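Local coordinates for DUF2787 domain-containing protein (Vibrio cholerae, PDB 2V1L) that is of unknown function but is encoded on a pathogenicity island and shares structural homology with the human p32 protein, at residues 11-15 against 16-20; 21-24 against 25-29; 103-106 against 107-110; 119-122 against 123-126. All coordinates share one frame; numbering follows the deposited sequence.

Overall arrangement
Interaction 4 touches both interaction 1 and interaction 3; interaction 2 touches neither 3 nor 4 and adjoins interaction 1 in sequence. Interactions 1 and 2 follow in series along helix 15-29, their centres 14 Å apart. Interaction 4 lies on helix 117-135, with its centre 13 Å from that of interaction 1. There Ile13 CG1 packs 3.5 Å from Tyr123 OH, and Pro12 rests on Gln124. Interaction 3, a hairpin of the sheet, touches interaction 4 through Phe103 CE1, 3.5 Å from Ala119 CB, and through Leu122. Interactions 2 and 3 sit on opposite sides of the chain's centre, about 30 Å apart between centres.

Interaction 1. Residues 11-15 against 16-20; sequences LPISK and PFHAL
One face of the His18 imidazole is covered by the CG2 methyl of Ile13, which lies 3.4 Å from His18 NE2. The same methyl approaches the Phe17 ring obliquely, 3.4 Å from CD2, and so fits between two consecutive side chains of the helix. Ile13 reaches them because CG2 is anti to its backbone N while CG1 lies beside that N (chi1 -60°). Phe6, from the preceding loop, meets the His18 ring with the two planes nearly parallel. Ser14 O stands obliquely to the imidazole, 3.4 Å from ND1, at an angle too poor for a hydrogen bond. That carbonyl is instead taken by His18 N at 2.9 Å, with a second, weak bond from Phe17 N. One residue on, Ala19 N bonds Lys15 O at 2.9 Å. Ser14 occupies the N-cap position, yet its hydroxyl makes no capping bond and is hydrogen-bonded to Glu127 on helix 117-135. Ile13 and His18 occupy the N' and N4 positions, an arrangement that resembles a hydrophobic staple with a histidine as one partner. Just before them the chain bends through an inverse gamma turn centred on Pro12, and Pro16 in the first turn packs tightly, its CD 3.4 Å from Ser14 CB. Phe17 and Ile13 continue onto Ile74 of the sheet. The start of helix 15-29 is thus secured by apolar contact and backbone bonds, while the serine hydroxyl is spent on tying it to the second helix.

Interaction 2. Residues 21-24 against 25-29; sequences LANI and LSEHQ
The second half of helix 15-29 runs through this contact, from Leu21 paired with Leu25 to its last turn at His28 and Gln29. Leu25 N bonds Leu21 O at 3.1 Å, and Leu25 CG lies 3.5 Å from the same oxygen. With CG beside its backbone N (chi1 -73°), Leu25 folds back along the preceding turn. Its side chain and that of Leu21 both pack on Met43 and Leu64 of the sheet and on Phe6, whereas Ile24 meets Met43, Phe45 and Leu144. On another side of the helix the contacts are polar. Ser26 turns OG between its backbone N and carbonyl carbon (chi1 55°), which brings the hydroxyl to Ala22 O; this bond and the one from Ser26 N to that oxygen are both weak, leaving Ala22 O gripped twice but loosely. Glu27 N bonds Asn23 O more firmly, at 3.0 Å, and Glu27 CB also closes to 3.1 Å of that carbonyl. Asn23 OD1 and Glu27 OE1, both acceptors, stay 3.8 Å apart, with the amide and carboxylate planes 27° from each other. At the last turn the bond from His28 N to Ile24 O is weak, and Leu25 O receives both Gln29 N at 2.7 Å and His28 N at 3.0 Å. A leucine and isoleucine face laid on a sheet, with Asn23, Ser26 and Glu27 on the solvent side, is the pattern of an amphipathic helix.

Interaction 3. Residues 103-106 against 107-110; sequences FFTA and YHGW
Phe104 swings CG anti to its backbone N (chi1 177°), and its ring meets the Trp110 indole across the hairpin. Phe104 CD1 sits over one face of the indole, 3.6 Å from Trp110 CE2. Phe104 CB comes over the same ring system, 4.0 Å from the centroid of the six-membered ring, in a CH-pi contact. The rings themselves lie obliquely, their planes 47° apart. Phe103 has CG between the backbone N and the carbonyl carbon (chi1 76°), which carries its ring toward His108: the Phe103 edge points at the imidazole face in an offset edge-to-face pair, centroids 5.8 Å apart. These pairs flank a beta hairpin that joins strand 102-105 to strand 111-112 through the three-residue loop 106-108. Thr105 and Gly109 form the antiparallel hydrogen-bonded pair that closes the loop. Both of its bonds are weak: Gly109 N to Thr105 O at 2.9 Å is strongly bent at the hydrogen, and Thr105 N to Gly109 O is long at 3.3 Å. Gly109 has a positive phi, which suits a residue without a side chain. Phe104 and Trp110 make the next, non-hydrogen-bonded pair. Here Phe104 CA makes a CA-H...O contact of 3.3 Å with Gly109 O. A second contact of this kind runs from Trp110 CA to Phe103 O at 3.4 Å. Thr105 and Phe103 also press on Leu122 of helix 117-135, and His108 touches Asp118 there.

Interaction 4. Residues 119-122 against 123-126; sequences AREL and YQLW
Ala119 accepts Tyr123 N through its carbonyl oxygen at 2.9 Å, and the CB of Tyr123 lies against the same oxygen. The methyl of Ala119 rests on Leu11 and Phe103. Arg120 O takes Gln124 N at 3.0 Å, and here the side chains meet as well. Arg120 runs extended from CG to NE, its CG anti to the backbone N (chi1 -173°), and Gln124 places NE2 over one face of the guanidinium, 3.3 Å above its plane and offset toward the rim. The two flat groups are tilted 59° apart and lie close without a hydrogen bond between them; Gln124 CG meanwhile sits 3.3 Å from Arg120 O. Glu121 O receives Leu125 N at 3.1 Å. The Glu121 side chain bends at chi2 (76°), bringing OE2 alongside Leu125 CD1 at 3.4 Å, while its carboxylate stands nearly perpendicular to the Gln124 amide. Leu122 closes the series, its O bonded by Trp126 N at 2.9 Å. Along the inner side Tyr123 and Trp126 both reach Phe17 of helix 15-29 and Ile77 of strand 72-82, and the Tyr123 hydroxyl is hydrogen-bonded to Glu127. Four regular i to i+4 backbone bonds thus run through this part of the helix. On its exposed side, as modelled, the amide NH2 of Gln124 over the cationic guanidinium of Arg120 is likely to gain little electrostatically, so the pair probably depends on packing and on the backbone bond between the two residues.

Interaction 1. Residues 11-15 against 16-20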
loop_
_atom_site.group_PDB
_atom_site.type_symbol
_atom_site.label_atom_id
_atom_site.label_comp_id
_atom_site.label_asym_id
_atom_site.label_seq_id
_atom_site.Cartn_x
_atom_site.Cartn_y
_atom_site.Cartn_z
ATOM N N LEU A 11 9.832 1.214 8.194
ATOM C CA LEU A 11 9.167 -0.086 8.131
ATOM C C LEU A 11 9.943 -1.017 7.193
ATOM O O LEU A 11 10.516 -0.556 6.212
ATOM C CB LEU A 11 7.712 0.083 7.677
ATOM C CG LEU A 11 6.769 0.661 8.742
ATOM C CD1 LEU A 11 5.377 0.797 8.190
ATOM C CD2 LEU A 11 6.776 -0.173 10.024
ATOM N N PRO A 12 9.967 -2.330 7.490
ATOM C CA PRO A 12 10.776 -3.237 6.685
ATOM C C PRO A 12 10.145 -3.573 5.324
ATOM O O PRO A 12 9.736 -4.724 5.091
ATOM C CB PRO A 12 10.873 -4.473 7.574
ATOM C CG PRO A 12 9.625 -4.476 8.341
ATOM C CD PRO A 12 9.251 -3.045 8.562
ATOM N N ILE A 13 10.069 -2.566 4.448
ATOM C CA ILE A 13 9.596 -2.751 3.085
ATOM C C ILE A 13 10.551 -3.725 2.392
ATOM O O ILE A 13 11.781 -3.558 2.455
ATOM C CB ILE A 13 9.475 -1.406 2.308
ATOM C CG1 ILE A 13 8.489 -0.458 3.027
ATOM C CG2 ILE A 13 8.963 -1.625 0.886
ATOM C CD1 ILE A 13 8.415 0.935 2.435
ATOM N N SER A 14 9.966 -4.746 1.761
ATOM C CA SER A 14 10.699 -5.839 1.118
ATOM C C SER A 14 11.220 -5.516 -0.247
ATOM O O SER A 14 10.625 -4.714 -0.997
ATOM C CB SER A 14 9.778 -7.048 0.950
ATOM O OG SER A 14 9.666 -7.720 2.184
ATOM N N LYS A 15 12.308 -6.207 -0.593
ATOM C CA LYS A 15 12.793 -6.257 -1.974
ATOM C C LYS A 15 11.716 -6.689 -2.981
ATOM O O LYS A 15 11.534 -6.020 -3.993
ATOM C CB LYS A 15 14.057 -7.122 -2.069
ATOM C CG LYS A 15 15.256 -6.410 -1.483
ATOM C CD LYS A 15 16.449 -7.327 -1.429
ATOM C CE LYS A 15 17.719 -6.521 -1.522
ATOM N NZ LYS A 15 17.820 -5.948 -2.898
ATOM N N PRO A 16 10.972 -7.773 -2.699
ATOM C CA PRO A 16 9.861 -8.088 -3.602
ATOM C C PRO A 16 8.828 -6.955 -3.759
ATOM O O PRO A 16 8.250 -6.796 -4.834
ATOM C CB PRO A 16 9.222 -9.306 -2.936
ATOM C CG PRO A 16 10.326 -9.915 -2.164
ATOM C CD PRO A 16 11.099 -8.783 -1.637
ATOM N N PHE A 17 8.614 -6.163 -2.710
ATOM C CA PHE A 17 7.671 -5.041 -2.790
ATOM C C PHE A 17 8.282 -3.947 -3.667
ATOM O O PHE A 17 7.615 -3.397 -4.500
ATOM C CB PHE A 17 7.317 -4.520 -1.404
ATOM C CG PHE A 17 6.168 -3.531 -1.389
ATOM C CD1 PHE A 17 4.852 -3.969 -1.430
ATOM C CD2 PHE A 17 6.412 -2.161 -1.282
ATOM C CE1 PHE A 17 3.798 -3.054 -1.393
ATOM C CE2 PHE A 17 5.356 -1.236 -1.249
ATOM C CZ PHE A 17 4.046 -1.680 -1.311
ATOM N N HIS A 18 9.567 -3.672 -3.512
ATOM C CA HIS A 18 10.225 -2.682 -4.400
ATOM C C HIS A 18 10.204 -3.092 -5.861
ATOM O O HIS A 18 9.914 -2.271 -6.739
ATOM C CB HIS A 18 11.640 -2.380 -3.932
ATOM C CG HIS A 18 11.692 -1.618 -2.642
ATOM N ND1 HIS A 18 12.525 -1.968 -1.601
ATOM C CD2 HIS A 18 11.013 -0.522 -2.228
ATOM C CE1 HIS A 18 12.362 -1.118 -0.601
ATOM N NE2 HIS A 18 11.457 -0.226 -0.962
ATOM N N ALA A 19 10.483 -4.369 -6.102
ATOM C CA ALA A 19 10.379 -4.996 -7.424
ATOM C C ALA A 19 8.983 -4.903 -8.035
ATOM O O ALA A 19 8.862 -4.680 -9.235
ATOM C CB ALA A 19 10.841 -6.479 -7.361
ATOM N N LEU A 20 7.930 -5.112 -7.242
ATOM C CA LEU A 20 6.567 -4.854 -7.735
ATOM C C LEU A 20 6.389 -3.392 -8.138
ATOM O O LEU A 20 5.901 -3.102 -9.240
ATOM C CB LEU A 20 5.490 -5.263 -6.718
ATOM C CG LEU A 20 4.039 -4.863 -7.042
ATOM C CD1 LEU A 20 3.501 -5.498 -8.349
ATOM C CD2 LEU A 20 3.132 -5.200 -5.902
#

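Interaction 2. Residues 21-24 against 25-29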
loop_
_atom_site.group_PDB
_atom_site.type_symbol
_atom_site.label_atom_id
_atom_site.label_comp_id
_atom_site.label_asym_id
_atom_site.label_seq_id
_atom_site.Cartn_x
_atom_site.Cartn_y
_atom_site.Cartn_z
ATOM N N LEU A 21 6.804 -2.480 -7.256
ATOM C CA LEU A 21 6.694 -1.035 -7.509
ATOM C C LEU A 21 7.514 -0.632 -8.723
ATOM O O LEU A 21 7.000 0.028 -9.624
ATOM C CB LEU A 21 7.167 -0.218 -6.310
ATOM C CG LEU A 21 6.396 -0.227 -4.984
ATOM C CD1 LEU A 21 7.096 0.674 -3.975
ATOM C CD2 LEU A 21 4.958 0.195 -5.158
ATOM N N ALA A 22 8.786 -1.028 -8.731
ATOM C CA ALA A 22 9.694 -0.753 -9.850
ATOM C C ALA A 22 9.103 -1.231 -11.173
ATOM O O ALA A 22 9.137 -0.509 -12.171
ATOM C CB ALA A 22 11.070 -1.396 -9.602
ATOM N N ASN A 23 8.541 -2.436 -11.168
ATOM C CA ASN A 23 7.980 -3.014 -12.374
ATOM C C ASN A 23 6.852 -2.176 -12.942
ATOM O O ASN A 23 6.806 -1.921 -14.146
ATOM C CB ASN A 23 7.492 -4.451 -12.130
ATOM C CG ASN A 23 7.409 -5.262 -13.410
ATOM O OD1 ASN A 23 6.355 -5.808 -13.749
ATOM N ND2 ASN A 23 8.528 -5.335 -14.140
ATOM N N ILE A 24 5.943 -1.749 -12.073
ATOM C CA ILE A 24 4.765 -0.997 -12.504
ATOM C C ILE A 24 5.120 0.405 -13.010
ATOM O O ILE A 24 4.491 0.907 -13.941
ATOM C CB ILE A 24 3.673 -0.983 -11.421
ATOM C CG1 ILE A 24 3.037 -2.375 -11.333
ATOM C CG2 ILE A 24 2.611 0.063 -11.729
ATOM C CD1 ILE A 24 2.122 -2.567 -10.151
ATOM N N LEU A 25 6.146 1.017 -12.422
ATOM C CA LEU A 25 6.629 2.308 -12.905
ATOM C C LEU A 25 7.066 2.212 -14.369
ATOM O O LEU A 25 6.427 2.805 -15.240
ATOM C CB LEU A 25 7.768 2.848 -12.032
ATOM C CG LEU A 25 7.452 3.388 -10.640
ATOM C CD1 LEU A 25 8.694 4.028 -10.061
ATOM C CD2 LEU A 25 6.330 4.392 -10.696
ATOM N N SER A 26 8.117 1.436 -14.636
ATOM C CA SER A 26 8.695 1.357 -15.979
ATOM C C SER A 26 7.765 0.732 -17.029
ATOM O O SER A 26 7.835 1.099 -18.207
ATOM C CB SER A 26 10.074 0.680 -15.964
ATOM O OG SER A 26 10.028 -0.597 -15.353
ATOM N N GLU A 27 6.888 -0.184 -16.598
ATOM C CA GLU A 27 5.830 -0.732 -17.456
ATOM C C GLU A 27 4.903 0.344 -18.008
ATOM O O GLU A 27 4.327 0.178 -19.087
ATOM C CB GLU A 27 4.978 -1.750 -16.702
ATOM C CG GLU A 27 5.333 -3.210 -16.959
ATOM C CD GLU A 27 4.200 -4.169 -16.575
ATOM O OE1 GLU A 27 3.534 -3.943 -15.536
ATOM O OE2 GLU A 27 3.976 -5.153 -17.318
ATOM N N HIS A 28 4.748 1.431 -17.249
ATOM C CA HIS A 28 3.884 2.552 -17.613
ATOM C C HIS A 28 4.695 3.697 -18.234
ATOM O O HIS A 28 4.262 4.323 -19.211
ATOM C CB HIS A 28 3.129 3.042 -16.377
ATOM C CG HIS A 28 1.778 3.615 -16.676
ATOM N ND1 HIS A 28 1.512 4.968 -16.624
ATOM C CD2 HIS A 28 0.614 3.017 -17.023
ATOM C CE1 HIS A 28 0.243 5.179 -16.930
ATOM N NE2 HIS A 28 -0.325 4.011 -17.176
ATOM N N GLN A 29 5.873 3.952 -17.658
ATOM C CA GLN A 29 6.819 4.982 -18.104
ATOM C C GLN A 29 7.207 4.820 -19.579
ATOM O O GLN A 29 7.560 5.791 -20.256
ATOM C CB GLN A 29 8.068 4.930 -17.213
ATOM C CG GLN A 29 9.086 6.045 -17.420
ATOM C CD GLN A 29 10.143 6.068 -16.330
ATOM O OE1 GLN A 29 9.841 5.887 -15.147
ATOM N NE2 GLN A 29 11.391 6.299 -16.723
#

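Interaction 3. Residues 103-106 against 107-110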
loop_
_atom_site.group_PDB
_atom_site.type_symbol
_atom_site.label_atom_id
_atom_site.label_comp_id
_atom_site.label_asym_id
_atom_site.label_seq_id
_atom_site.Cartn_x
_atom_site.Cartn_y
_atom_site.Cartn_z
ATOM N N PHE A 103 0.946 5.393 11.327
ATOM C CA PHE A 103 0.122 4.313 10.774
ATOM C C PHE A 103 -1.254 4.361 11.412
ATOM O O PHE A 103 -1.413 4.876 12.526
ATOM C CB PHE A 103 0.788 2.910 10.903
ATOM C CG PHE A 103 0.747 2.324 12.284
ATOM C CD1 PHE A 103 1.698 2.698 13.254
ATOM C CD2 PHE A 103 -0.250 1.411 12.645
ATOM C CE1 PHE A 103 1.662 2.151 14.551
ATOM C CE2 PHE A 103 -0.303 0.869 13.950
ATOM C CZ PHE A 103 0.658 1.245 14.897
ATOM N N PHE A 104 -2.237 3.826 10.702
ATOM C CA PHE A 104 -3.587 3.727 11.191
ATOM C C PHE A 104 -4.186 2.328 11.027
ATOM O O PHE A 104 -4.025 1.675 9.987
ATOM C CB PHE A 104 -4.472 4.704 10.421
ATOM C CG PHE A 104 -5.900 4.640 10.793
ATOM C CD1 PHE A 104 -6.386 5.398 11.856
ATOM C CD2 PHE A 104 -6.777 3.860 10.076
ATOM C CE1 PHE A 104 -7.726 5.349 12.188
ATOM C CE2 PHE A 104 -8.109 3.788 10.423
ATOM C CZ PHE A 104 -8.592 4.542 11.474
ATOM N N THR A 105 -4.934 1.929 12.043
ATOM C CA THR A 105 -5.844 0.827 11.961
ATOM C C THR A 105 -7.143 1.244 12.660
ATOM O O THR A 105 -7.106 2.109 13.520
ATOM C CB THR A 105 -5.175 -0.376 12.655
ATOM O OG1 THR A 105 -4.496 -1.162 11.666
ATOM C CG2 THR A 105 -6.124 -1.180 13.437
ATOM N N ALA A 106 -8.273 0.622 12.318
ATOM C CA ALA A 106 -9.530 0.967 12.974
ATOM C C ALA A 106 -9.484 0.696 14.484
ATOM O O ALA A 106 -10.109 1.421 15.259
ATOM C CB ALA A 106 -10.717 0.267 12.306
ATOM N N TYR A 107 -8.679 -0.295 14.896
ATOM C CA TYR A 107 -8.434 -0.587 16.303
ATOM C C TYR A 107 -7.335 0.205 16.986
ATOM O O TYR A 107 -7.514 0.627 18.124
ATOM C CB TYR A 107 -8.119 -2.073 16.488
ATOM C CG TYR A 107 -9.080 -2.973 15.766
ATOM C CD1 TYR A 107 -10.428 -3.014 16.123
ATOM C CD2 TYR A 107 -8.644 -3.765 14.721
ATOM C CE1 TYR A 107 -11.314 -3.850 15.446
ATOM C CE2 TYR A 107 -9.515 -4.602 14.046
ATOM C CZ TYR A 107 -10.837 -4.641 14.410
ATOM O OH TYR A 107 -11.684 -5.481 13.726
ATOM N N HIS A 108 -6.188 0.356 16.322
ATOM C CA HIS A 108 -5.015 1.018 16.897
ATOM C C HIS A 108 -5.145 2.523 16.896
ATOM O O HIS A 108 -4.399 3.190 17.612
ATOM C CB HIS A 108 -3.737 0.697 16.122
ATOM C CG HIS A 108 -3.359 -0.752 16.109
ATOM N ND1 HIS A 108 -2.367 -1.268 16.919
ATOM C CD2 HIS A 108 -3.806 -1.785 15.358
ATOM C CE1 HIS A 108 -2.237 -2.560 16.679
ATOM N NE2 HIS A 108 -3.093 -2.899 15.733
ATOM N N GLY A 109 -6.055 3.062 16.083
ATOM C CA GLY A 109 -6.044 4.500 15.764
ATOM C C GLY A 109 -4.713 4.906 15.115
ATOM O O GLY A 109 -4.066 4.083 14.450
ATOM N N TRP A 110 -4.315 6.169 15.314
ATOM C CA TRP A 110 -3.032 6.742 14.850
ATOM C C TRP A 110 -1.919 6.574 15.855
ATOM O O TRP A 110 -2.069 6.965 17.023
ATOM C CB TRP A 110 -3.161 8.242 14.691
ATOM C CG TRP A 110 -4.260 8.586 13.864
ATOM C CD1 TRP A 110 -5.521 8.970 14.251
ATOM C CD2 TRP A 110 -4.259 8.538 12.467
ATOM N NE1 TRP A 110 -6.290 9.172 13.145
ATOM C CE2 TRP A 110 -5.525 8.906 12.040
ATOM C CE3 TRP A 110 -3.292 8.213 11.525
ATOM C CZ2 TRP A 110 -5.840 8.976 10.727
ATOM C CZ3 TRP A 110 -3.600 8.281 10.233
ATOM C CH2 TRP A 110 -4.856 8.643 9.826
#

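Interaction 4. Residues 119-122 against 123-126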
loop_
_atom_site.group_PDB
_atom_site.type_symbol
_atom_site.label_atom_id
_atom_site.label_comp_id
_atom_site.label_asym_id
_atom_site.label_seq_id
_atom_site.Cartn_x
_atom_site.Cartn_y
_atom_site.Cartn_z
ATOM N N ALA A 119 3.501 -1.493 14.639
ATOM C CA ALA A 119 3.633 -1.032 13.263
ATOM C C ALA A 119 4.372 -2.046 12.406
ATOM O O ALA A 119 3.953 -2.343 11.281
ATOM C CB ALA A 119 4.352 0.322 13.197
ATOM N N ARG A 120 5.466 -2.566 12.949
ATOM C CA ARG A 120 6.371 -3.432 12.207
ATOM C C ARG A 120 5.677 -4.750 11.837
ATOM O O ARG A 120 5.666 -5.123 10.667
ATOM C CB ARG A 120 7.662 -3.670 13.010
ATOM C CG ARG A 120 8.727 -4.426 12.258
ATOM C CD ARG A 120 9.931 -4.719 13.141
ATOM N NE ARG A 120 11.059 -5.174 12.328
ATOM C CZ ARG A 120 11.384 -6.444 12.141
ATOM N NH1 ARG A 120 10.681 -7.405 12.726
ATOM N NH2 ARG A 120 12.417 -6.751 11.372
ATOM N N GLU A 121 5.072 -5.409 12.826
ATOM C CA GLU A 121 4.401 -6.700 12.651
ATOM C C GLU A 121 3.165 -6.567 11.758
ATOM O O GLU A 121 2.939 -7.380 10.853
ATOM C CB GLU A 121 4.018 -7.286 14.010
ATOM C CG GLU A 121 3.223 -8.626 13.943
ATOM C CD GLU A 121 4.095 -9.860 13.596
ATOM O OE1 GLU A 121 5.335 -9.807 13.816
ATOM O OE2 GLU A 121 3.537 -10.876 13.095
ATOM N N LEU A 122 2.390 -5.508 11.994
ATOM C CA LEU A 122 1.242 -5.212 11.172
ATOM C C LEU A 122 1.680 -5.020 9.704
ATOM O O LEU A 122 1.064 -5.555 8.792
ATOM C CB LEU A 122 0.594 -3.953 11.724
ATOM C CG LEU A 122 -0.768 -3.450 11.365
ATOM C CD1 LEU A 122 -1.850 -4.420 11.833
ATOM C CD2 LEU A 122 -0.913 -2.077 12.045
ATOM N N TYR A 123 2.732 -4.244 9.476
ATOM C CA TYR A 123 3.192 -3.989 8.108
ATOM C C TYR A 123 3.694 -5.282 7.402
ATOM O O TYR A 123 3.400 -5.543 6.226
ATOM C CB TYR A 123 4.295 -2.930 8.064
ATOM C CG TYR A 123 4.732 -2.762 6.630
ATOM C CD1 TYR A 123 3.999 -1.972 5.763
ATOM C CD2 TYR A 123 5.803 -3.505 6.106
ATOM C CE1 TYR A 123 4.346 -1.883 4.410
ATOM C CE2 TYR A 123 6.159 -3.386 4.767
ATOM C CZ TYR A 123 5.413 -2.597 3.947
ATOM O OH TYR A 123 5.724 -2.489 2.613
ATOM N N GLN A 124 4.445 -6.093 8.133
ATOM C CA GLN A 124 5.004 -7.312 7.564
ATOM C C GLN A 124 3.921 -8.290 7.153
ATOM O O GLN A 124 4.044 -8.932 6.129
ATOM C CB GLN A 124 5.919 -7.997 8.587
ATOM C CG GLN A 124 7.247 -7.265 8.763
ATOM C CD GLN A 124 8.091 -7.981 9.778
ATOM O OE1 GLN A 124 7.569 -8.523 10.765
ATOM N NE2 GLN A 124 9.395 -8.037 9.525
ATOM N N LEU A 125 2.907 -8.421 7.985
ATOM C CA LEU A 125 1.759 -9.240 7.666
ATOM C C LEU A 125 0.970 -8.685 6.515
ATOM O O LEU A 125 0.647 -9.422 5.615
ATOM C CB LEU A 125 0.845 -9.441 8.881
ATOM C CG LEU A 125 1.427 -10.315 9.983
ATOM C CD1 LEU A 125 0.769 -9.945 11.334
ATOM C CD2 LEU A 125 1.227 -11.793 9.704
ATOM N N TRP A 126 0.632 -7.392 6.563
ATOM C CA TRP A 126 -0.049 -6.744 5.439
ATOM C C TRP A 126 0.701 -6.978 4.113
ATOM O O TRP A 126 0.081 -7.322 3.079
ATOM C CB TRP A 126 -0.182 -5.215 5.647
ATOM C CG TRP A 126 -0.805 -4.621 4.434
ATOM C CD1 TRP A 126 -2.126 -4.613 4.135
ATOM C CD2 TRP A 126 -0.124 -4.067 3.296
ATOM N NE1 TRP A 126 -2.323 -4.049 2.898
ATOM C CE2 TRP A 126 -1.110 -3.704 2.362
ATOM C CE3 TRP A 126 1.216 -3.808 2.995
ATOM C CZ2 TRP A 126 -0.798 -3.099 1.145
ATOM C CZ3 TRP A 126 1.534 -3.229 1.766
ATOM C CH2 TRP A 126 0.526 -2.882 0.861
#